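Local coordinates for protein acyl-coenzyme A oxidase acox-1.1 (Caenorhabditis elegans, PDB 5K3H) that catalyses the FAD-dependent first step of peroxisomal beta-oxidation, oxidising saturated acyl-CoA to (2E)-enoyl-CoA with release of hydrogen peroxide, at residues Glu74-Leu79 with Gly110-Leu115; Asn102-Gly107 with Asp622-Ser627; Glu574-Ala579 with Tyr595-Leu600. All blocks are in the same frame, centred on the assembly; numbering follows the deposited sequence.

How the interactions relate
Interactions 1 and 2 are neighbours, centres 13 Å apart; helix 68-85, helix 97-105 and segment 110-115 follow one another in the chain, and 622-627 joins them from far along it. They touch: Lys-78 NZ probably hydrogen-bonds to Val-105 O (2.9 Å), and Leu-106 CD1 packs on Leu-79 CD1 (3.9 Å). Asp-59 pairs through one carboxylate oxygen with Lys-78 and through the other with Arg-626. Interaction 3 lies about 45 Å from interaction 1 and 36 Å from interaction 2, centre to centre. Gly-110 lies about 9 Å, residue to residue, from Gly-191, which binds an FAD shared between the subunits; interaction 3 sits near the ATP site. Interactions 1 and 3 touch the second subunit.

Interaction 1 (Glu74-Leu79 with Gly110-Leu115)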
# COMPACT_ATOMS: atom_id res chain seq x y z
N GLU B 74 14.67 22.89 3.88
CA GLU B 74 14.18 23.41 2.61
C GLU B 74 12.74 23.90 2.74
O GLU B 74 12.39 24.96 2.22
CB GLU B 74 14.29 22.30 1.56
CG GLU B 74 13.65 22.60 0.21
CD GLU B 74 14.54 23.50 -0.63
OE1 GLU B 74 15.63 23.88 -0.16
OE2 GLU B 74 14.17 23.85 -1.77
N SER B 75 11.90 23.14 3.44
CA SER B 75 10.50 23.52 3.59
C SER B 75 10.37 24.84 4.35
O SER B 75 9.51 25.67 4.03
CB SER B 75 9.74 22.37 4.27
OG SER B 75 8.34 22.59 4.37
N ALA B 76 11.20 25.03 5.39
CA ALA B 76 11.20 26.29 6.14
C ALA B 76 11.73 27.43 5.28
O ALA B 76 11.19 28.55 5.32
CB ALA B 76 12.03 26.14 7.42
N ARG B 77 12.79 27.18 4.51
CA ARG B 77 13.29 28.16 3.55
C ARG B 77 12.18 28.69 2.65
O ARG B 77 11.90 29.90 2.64
CB ARG B 77 14.40 27.52 2.72
CG ARG B 77 15.18 28.50 1.87
CD ARG B 77 16.15 27.78 0.93
NE ARG B 77 15.49 26.99 -0.10
CZ ARG B 77 14.86 27.52 -1.16
NH1 ARG B 77 14.79 28.84 -1.31
NH2 ARG B 77 14.29 26.73 -2.05
N LYS B 78 11.52 27.80 1.90
CA LYS B 78 10.45 28.20 0.98
C LYS B 78 9.29 28.86 1.71
O LYS B 78 8.67 29.79 1.19
CB LYS B 78 9.95 27.00 0.18
CG LYS B 78 11.01 26.42 -0.71
CD LYS B 78 10.43 25.47 -1.72
CE LYS B 78 10.21 24.12 -1.06
NZ LYS B 78 10.06 23.05 -2.07
N LEU B 79 8.99 28.38 2.92
CA LEU B 79 7.87 28.95 3.66
C LEU B 79 8.10 30.43 3.96
O LEU B 79 7.19 31.25 3.78
CB LEU B 79 7.66 28.15 4.94
CG LEU B 79 6.37 28.28 5.73
CD1 LEU B 79 5.16 28.07 4.84
CD2 LEU B 79 6.39 27.23 6.83
N GLY B 110 4.60 17.73 3.61
CA GLY B 110 4.41 18.53 4.80
C GLY B 110 5.19 19.84 4.78
O GLY B 110 6.00 20.12 3.89
N ASN B 111 4.91 20.66 5.80
CA ASN B 111 5.70 21.85 6.07
C ASN B 111 5.52 22.22 7.54
O ASN B 111 4.63 21.68 8.21
CB ASN B 111 5.32 23.02 5.13
CG ASN B 111 3.96 23.60 5.43
OD1 ASN B 111 3.83 24.51 6.24
ND2 ASN B 111 2.93 23.06 4.77
N PRO B 112 6.38 23.09 8.09
CA PRO B 112 6.31 23.40 9.53
C PRO B 112 5.03 24.08 9.98
O PRO B 112 4.81 24.21 11.20
CB PRO B 112 7.50 24.34 9.75
CG PRO B 112 8.48 23.94 8.66
CD PRO B 112 7.62 23.61 7.48
N MET B 113 4.21 24.57 9.05
CA MET B 113 2.97 25.26 9.40
C MET B 113 1.77 24.57 8.78
O MET B 113 0.72 25.19 8.62
CB MET B 113 3.05 26.72 8.99
CG MET B 113 4.03 27.48 9.83
SD MET B 113 4.12 29.23 9.45
CE MET B 113 2.46 29.80 9.79
N ALA B 114 1.92 23.29 8.46
CA ALA B 114 0.84 22.52 7.86
C ALA B 114 -0.43 22.50 8.72
O ALA B 114 -1.54 22.65 8.21
CB ALA B 114 1.30 21.10 7.57
N LEU B 115 -0.25 22.33 10.03
CA LEU B 115 -1.38 22.29 10.95
C LEU B 115 -1.84 23.68 11.36
O LEU B 115 -3.00 23.88 11.73
CB LEU B 115 -1.04 21.45 12.18
CG LEU B 115 -1.36 19.96 12.09
CD1 LEU B 115 -2.86 19.73 12.01
CD2 LEU B 115 -0.66 19.34 10.89
O HOH W 1 7.30 21.69 2.05
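An Asx turn, coinciding with a type I beta turn from Asn-111 to Ala-114, leads into helix 114-127 and packs on one side of helix 68-85. Asn-111 OD1 accepts the backbone N-H of Met-113 at 2.8 Å, the donor standing above the carbonyl plane. To fold back this far, CG takes the crowded position between the backbone N and the carbonyl carbon (chi1 71°). Leu-79 approaches chiefly through CD2, which lies 3.8 Å from Met-113 CG and 3.9 Å from Pro-112 CD; both methyls lie near Asn-111 OD1, the side chains crossing at about a right angle. One turn earlier, Ser-75 holds OG anti to the backbone N (chi1 -175°), which sets it 3.1 Å from Asn-111 CB. A water carries the polar link, accepting from Ser-75 OG at 2.7 Å and donating to Gly-110 O at 2.7 Å. The backbone of Gly-110 (phi 113°) would jam a CB against the preceding carbonyl. Leu-662 and Met-665 of the second subunit pack on Pro-112 and Met-113. Such an Asx turn before a helix, seated on a neighbouring helix, belongs here to the helical N-terminal domain of the acyl-CoA oxidase family.

Interaction 2 (Asn102-Gly107 with Asp622-Ser627)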
# COMPACT_ATOMS: atom_id res chain seq x y z
N ASN B 102 0.51 26.33 -2.36
CA ASN B 102 1.25 25.44 -1.48
C ASN B 102 1.59 24.12 -2.17
O ASN B 102 2.69 23.58 -1.97
CB ASN B 102 0.49 25.22 -0.17
CG ASN B 102 0.63 26.41 0.83
OD1 ASN B 102 1.50 27.30 0.67
ND2 ASN B 102 -0.23 26.44 1.84
N ASN B 103 0.67 23.57 -2.98
CA ASN B 103 0.95 22.31 -3.69
C ASN B 103 2.14 22.45 -4.63
O ASN B 103 2.98 21.54 -4.70
CB ASN B 103 -0.26 21.86 -4.51
CG ASN B 103 -1.43 21.44 -3.67
OD1 ASN B 103 -1.28 20.96 -2.55
ND2 ASN B 103 -2.63 21.62 -4.21
N GLU B 104 2.21 23.56 -5.39
CA GLU B 104 3.35 23.83 -6.26
C GLU B 104 4.64 24.00 -5.46
O GLU B 104 5.67 23.39 -5.78
CB GLU B 104 3.10 25.12 -7.07
CG GLU B 104 2.17 25.01 -8.26
CD GLU B 104 2.90 24.93 -9.60
OE1 GLU B 104 4.13 25.15 -9.65
OE2 GLU B 104 2.24 24.59 -10.60
N VAL B 105 4.60 24.84 -4.43
CA VAL B 105 5.81 25.23 -3.72
C VAL B 105 6.15 24.23 -2.62
O VAL B 105 7.25 23.69 -2.59
CB VAL B 105 5.66 26.68 -3.20
CG1 VAL B 105 6.80 27.10 -2.27
CG2 VAL B 105 5.62 27.64 -4.37
N LEU B 106 5.19 23.91 -1.75
CA LEU B 106 5.52 23.11 -0.57
C LEU B 106 5.33 21.61 -0.79
O LEU B 106 6.03 20.81 -0.15
CB LEU B 106 4.69 23.59 0.63
CG LEU B 106 4.95 25.06 1.10
CD1 LEU B 106 3.97 25.54 2.17
CD2 LEU B 106 6.40 25.28 1.58
N GLY B 107 4.44 21.20 -1.71
CA GLY B 107 4.28 19.79 -2.02
C GLY B 107 3.37 19.06 -1.05
O GLY B 107 2.55 19.66 -0.36
N ASP B 622 4.91 20.00 -13.85
CA ASP B 622 5.96 19.11 -13.36
C ASP B 622 6.46 19.57 -12.00
O ASP B 622 6.75 18.74 -11.12
CB ASP B 622 7.13 19.07 -14.35
CG ASP B 622 6.87 18.14 -15.48
OD1 ASP B 622 5.92 17.35 -15.33
OD2 ASP B 622 7.59 18.20 -16.52
N ARG B 623 6.55 20.89 -11.79
CA ARG B 623 6.99 21.36 -10.48
C ARG B 623 6.04 20.91 -9.38
O ARG B 623 6.46 20.67 -8.25
CB ARG B 623 7.13 22.89 -10.49
CG ARG B 623 8.40 23.43 -11.24
CD ARG B 623 8.69 24.91 -10.95
NE ARG B 623 7.42 25.60 -10.74
CZ ARG B 623 6.66 26.09 -11.73
NH1 ARG B 623 7.04 25.98 -13.00
NH2 ARG B 623 5.51 26.69 -11.44
N GLU B 624 4.75 20.76 -9.69
CA GLU B 624 3.82 20.25 -8.68
C GLU B 624 3.86 18.73 -8.60
O GLU B 624 3.88 18.16 -7.49
CB GLU B 624 2.39 20.71 -8.98
CG GLU B 624 1.37 20.20 -8.00
CD GLU B 624 -0.05 20.68 -8.31
OE1 GLU B 624 -0.24 21.47 -9.24
OE2 GLU B 624 -0.98 20.24 -7.62
N LEU B 625 3.83 18.05 -9.75
CA LEU B 625 3.64 16.60 -9.79
C LEU B 625 4.84 15.85 -9.22
O LEU B 625 4.67 14.81 -8.58
CB LEU B 625 3.37 16.16 -11.23
CG LEU B 625 2.84 14.73 -11.40
CD1 LEU B 625 1.55 14.65 -10.63
CD2 LEU B 625 2.59 14.39 -12.86
N ARG B 626 6.05 16.32 -9.52
CA ARG B 626 7.28 15.83 -8.91
C ARG B 626 7.60 14.39 -9.29
O ARG B 626 8.21 13.65 -8.51
CB ARG B 626 7.23 15.99 -7.40
CG ARG B 626 7.53 17.41 -6.99
CD ARG B 626 7.23 17.71 -5.53
NE ARG B 626 7.60 19.09 -5.21
CZ ARG B 626 6.76 20.13 -5.18
NH1 ARG B 626 5.47 19.95 -5.44
NH2 ARG B 626 7.22 21.34 -4.88
N SER B 627 7.26 13.97 -10.51
CA SER B 627 7.46 12.60 -10.94
C SER B 627 8.21 12.60 -12.25
O SER B 627 7.84 13.32 -13.17
CB SER B 627 6.13 11.86 -11.12
OG SER B 627 6.30 10.62 -11.79
O HOH W 2 -3.26 21.82 -6.96
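Arg-626, the first residue past helix 622-625 and held at positive phi, sends its side chain across to the C-terminal end of helix 97-105. CB points toward that helix, CG lies anti to the carbonyl carbon (chi1 -80°), and the chain runs extended through CD to NE, which forms a salt bridge with Asp-59. CZ is sandwiched: Gly-107 CA lies over one guanidinium face, and Arg-623 O sits 3.0 Å above the plane of the opposite face, over its centre. NH1 donates near its plane to Asn-103 O at 3.0 Å (147°), almost along the C=O axis, and weakly to Glu-624 O at 3.2 Å. NH2 donates to Glu-104 O at 2.7 Å from above that carbonyl plane. The positive group thus meets carbonyls of the last helical turn, where the helix dipole would probably favour it. A CB on Gly-107 would come tight against CZ.

On the other flank, Glu-104 bends at chi2 so that OE1 reaches Arg-623 NH2 at 2.7 Å, a salt bridge whose hydrogen bond is weak (117°). Its OE2 accepts from Ser-621 and Thr-48 and stands 4.2 Å from Glu-624 OE1, which might raise the pKa of one of the two, though Arg-623 would partly offset this at Glu-104. Glu-624 lies alongside Asn-103, the two flat groups nearly parallel; a water accepts from Asn-103 ND2 and donates to Glu-624 OE2, which also bonds Tyr-308. The contact joins the N-terminal helical part of the fold to the C-terminal one: Val-105 and Leu-106 rest on helix 68-85, Glu-104 and Arg-623 on helix 38-52, and Asn-103 and Leu-625 on helix 300-319.

Interaction 3 (Glu574-Ala579 with Tyr595-Leu600); sequences ELLDVA and YVRDQL
Arg-597 NH1 is the best-held polar atom, gripped by two carboxylates: Asp-594 OD1, one turn earlier on its own helix, and Glu-584 OE2 of the second subunit. These two partners, both outside the paired segments, fix the far end of an arginine whose chain is extended from CG to NE, and its aliphatic part becomes a wall for helix 557-577. No hydrogen bond joins the segments 574-579 and 595-600; their meeting is apolar, carried chiefly by Leu-576. With CG of this leucine anti to the backbone N, CD1 goes to Arg-597, while CD2 lies between Arg-597 CG and Leu-600. CD1 rests 3.6 Å from Arg-597 CG and 4.0 Å from Arg-597 NE, crossing the arginine chain at about a right angle. CD2 meets Leu-600 CD2 methyl to methyl at 3.5 Å, tight for two methyls, the two side chains again crossed.

Nearer the backbone, Leu-576 CB faces Val-596 CG1 at 4.3 Å, the two CA atoms being 6.9 Å apart. Val-596 turns its other branch to the preceding residue, CG2 lying 3.9 Å from Leu-575 CD2. Val-596 thus sits between the two successive leucines, one touching each of its methyls. An alanine in place of Leu-576 would lose both methyl contacts, and would probably loosen the seating of Arg-597 and Leu-600 against helix 557-577.

Arg-533 of the second subunit, an ATP-binding residue, packs on Leu-576, and Leu-600 comes within about 4 Å of the side chain of His-342, which probably binds ATP too. The arrangement is that of a roughly antiparallel helix pair, 557-577 with 590-616, in the C-terminal helical part of an acyl-CoA oxidase, beside the ATP site at its dimer interface.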
# COMPACT_ATOMS: atom_id res chain seq x y z
N GLU B 574 -18.28 -0.22 -10.51
CA GLU B 574 -18.70 -0.28 -9.12
C GLU B 574 -19.78 -1.33 -8.92
O GLU B 574 -19.81 -2.01 -7.89
CB GLU B 574 -19.18 1.10 -8.67
CG GLU B 574 -18.11 2.20 -8.75
CD GLU B 574 -16.90 1.93 -7.86
OE1 GLU B 574 -17.10 1.47 -6.71
OE2 GLU B 574 -15.74 2.19 -8.29
N LEU B 575 -20.69 -1.49 -9.89
CA LEU B 575 -21.72 -2.53 -9.75
C LEU B 575 -21.12 -3.93 -9.82
O LEU B 575 -21.49 -4.80 -9.02
CB LEU B 575 -22.82 -2.36 -10.79
CG LEU B 575 -23.98 -3.39 -10.75
CD1 LEU B 575 -24.65 -3.48 -9.35
CD2 LEU B 575 -25.01 -3.09 -11.87
N LEU B 576 -20.20 -4.17 -10.76
CA LEU B 576 -19.52 -5.47 -10.77
C LEU B 576 -18.80 -5.71 -9.46
O LEU B 576 -18.75 -6.85 -8.99
CB LEU B 576 -18.56 -5.54 -11.96
CG LEU B 576 -18.18 -6.92 -12.55
CD1 LEU B 576 -19.38 -7.74 -13.01
CD2 LEU B 576 -17.22 -6.72 -13.70
N ASP B 577 -18.28 -4.65 -8.84
CA ASP B 577 -17.54 -4.77 -7.60
C ASP B 577 -18.39 -5.27 -6.45
O ASP B 577 -17.88 -5.98 -5.57
CB ASP B 577 -16.94 -3.43 -7.21
CG ASP B 577 -15.91 -3.54 -6.10
OD1 ASP B 577 -15.19 -4.56 -6.10
OD2 ASP B 577 -15.83 -2.63 -5.23
N VAL B 578 -19.68 -4.91 -6.41
CA VAL B 578 -20.57 -5.28 -5.31
C VAL B 578 -21.65 -6.25 -5.81
O VAL B 578 -22.80 -6.23 -5.34
CB VAL B 578 -21.18 -4.03 -4.67
CG1 VAL B 578 -20.08 -3.12 -4.16
CG2 VAL B 578 -22.08 -3.27 -5.66
N ALA B 579 -21.27 -7.10 -6.79
CA ALA B 579 -22.22 -7.95 -7.50
C ALA B 579 -22.92 -8.95 -6.58
O ALA B 579 -24.10 -9.27 -6.79
CB ALA B 579 -21.50 -8.69 -8.63
N TYR B 595 -24.12 -8.54 -19.03
CA TYR B 595 -24.26 -7.24 -19.67
C TYR B 595 -23.34 -6.22 -19.02
O TYR B 595 -22.65 -5.46 -19.71
CB TYR B 595 -25.72 -6.77 -19.61
CG TYR B 595 -25.98 -5.34 -20.09
CD1 TYR B 595 -26.31 -5.07 -21.42
CD2 TYR B 595 -25.94 -4.26 -19.21
CE1 TYR B 595 -26.56 -3.77 -21.85
CE2 TYR B 595 -26.19 -2.96 -19.63
CZ TYR B 595 -26.50 -2.72 -20.95
OH TYR B 595 -26.75 -1.41 -21.35
N VAL B 596 -23.28 -6.24 -17.69
CA VAL B 596 -22.48 -5.26 -16.95
C VAL B 596 -21.00 -5.42 -17.30
O VAL B 596 -20.29 -4.43 -17.48
CB VAL B 596 -22.74 -5.40 -15.44
CG1 VAL B 596 -21.79 -4.52 -14.64
CG2 VAL B 596 -24.19 -5.04 -15.11
N ARG B 597 -20.54 -6.67 -17.42
CA ARG B 597 -19.15 -6.95 -17.81
C ARG B 597 -18.85 -6.45 -19.21
O ARG B 597 -17.78 -5.87 -19.45
CB ARG B 597 -18.86 -8.45 -17.72
CG ARG B 597 -18.93 -9.01 -16.35
CD ARG B 597 -18.71 -10.51 -16.37
NE ARG B 597 -18.69 -11.07 -15.02
CZ ARG B 597 -19.58 -11.94 -14.53
NH1 ARG B 597 -20.57 -12.38 -15.30
NH2 ARG B 597 -19.45 -12.38 -13.28
N ASP B 598 -19.75 -6.71 -20.17
CA ASP B 598 -19.54 -6.22 -21.53
C ASP B 598 -19.52 -4.70 -21.59
O ASP B 598 -18.72 -4.12 -22.31
CB ASP B 598 -20.64 -6.78 -22.44
CG ASP B 598 -20.58 -8.28 -22.54
OD1 ASP B 598 -19.51 -8.88 -22.29
OD2 ASP B 598 -21.64 -8.87 -22.84
N GLN B 599 -20.41 -4.05 -20.84
CA GLN B 599 -20.38 -2.59 -20.75
C GLN B 599 -19.06 -2.12 -20.15
O GLN B 599 -18.52 -1.08 -20.56
CB GLN B 599 -21.54 -2.09 -19.88
CG GLN B 599 -22.88 -2.47 -20.42
CD GLN B 599 -23.16 -1.82 -21.71
OE1 GLN B 599 -23.35 -0.60 -21.77
NE2 GLN B 599 -23.16 -2.62 -22.79
N LEU B 600 -18.56 -2.84 -19.14
CA LEU B 600 -17.29 -2.48 -18.53
C LEU B 600 -16.18 -2.51 -19.57
O LEU B 600 -15.43 -1.53 -19.73
CB LEU B 600 -16.99 -3.40 -17.34
CG LEU B 600 -15.56 -3.38 -16.78
CD1 LEU B 600 -15.17 -2.00 -16.30
CD2 LEU B 600 -15.45 -4.37 -15.62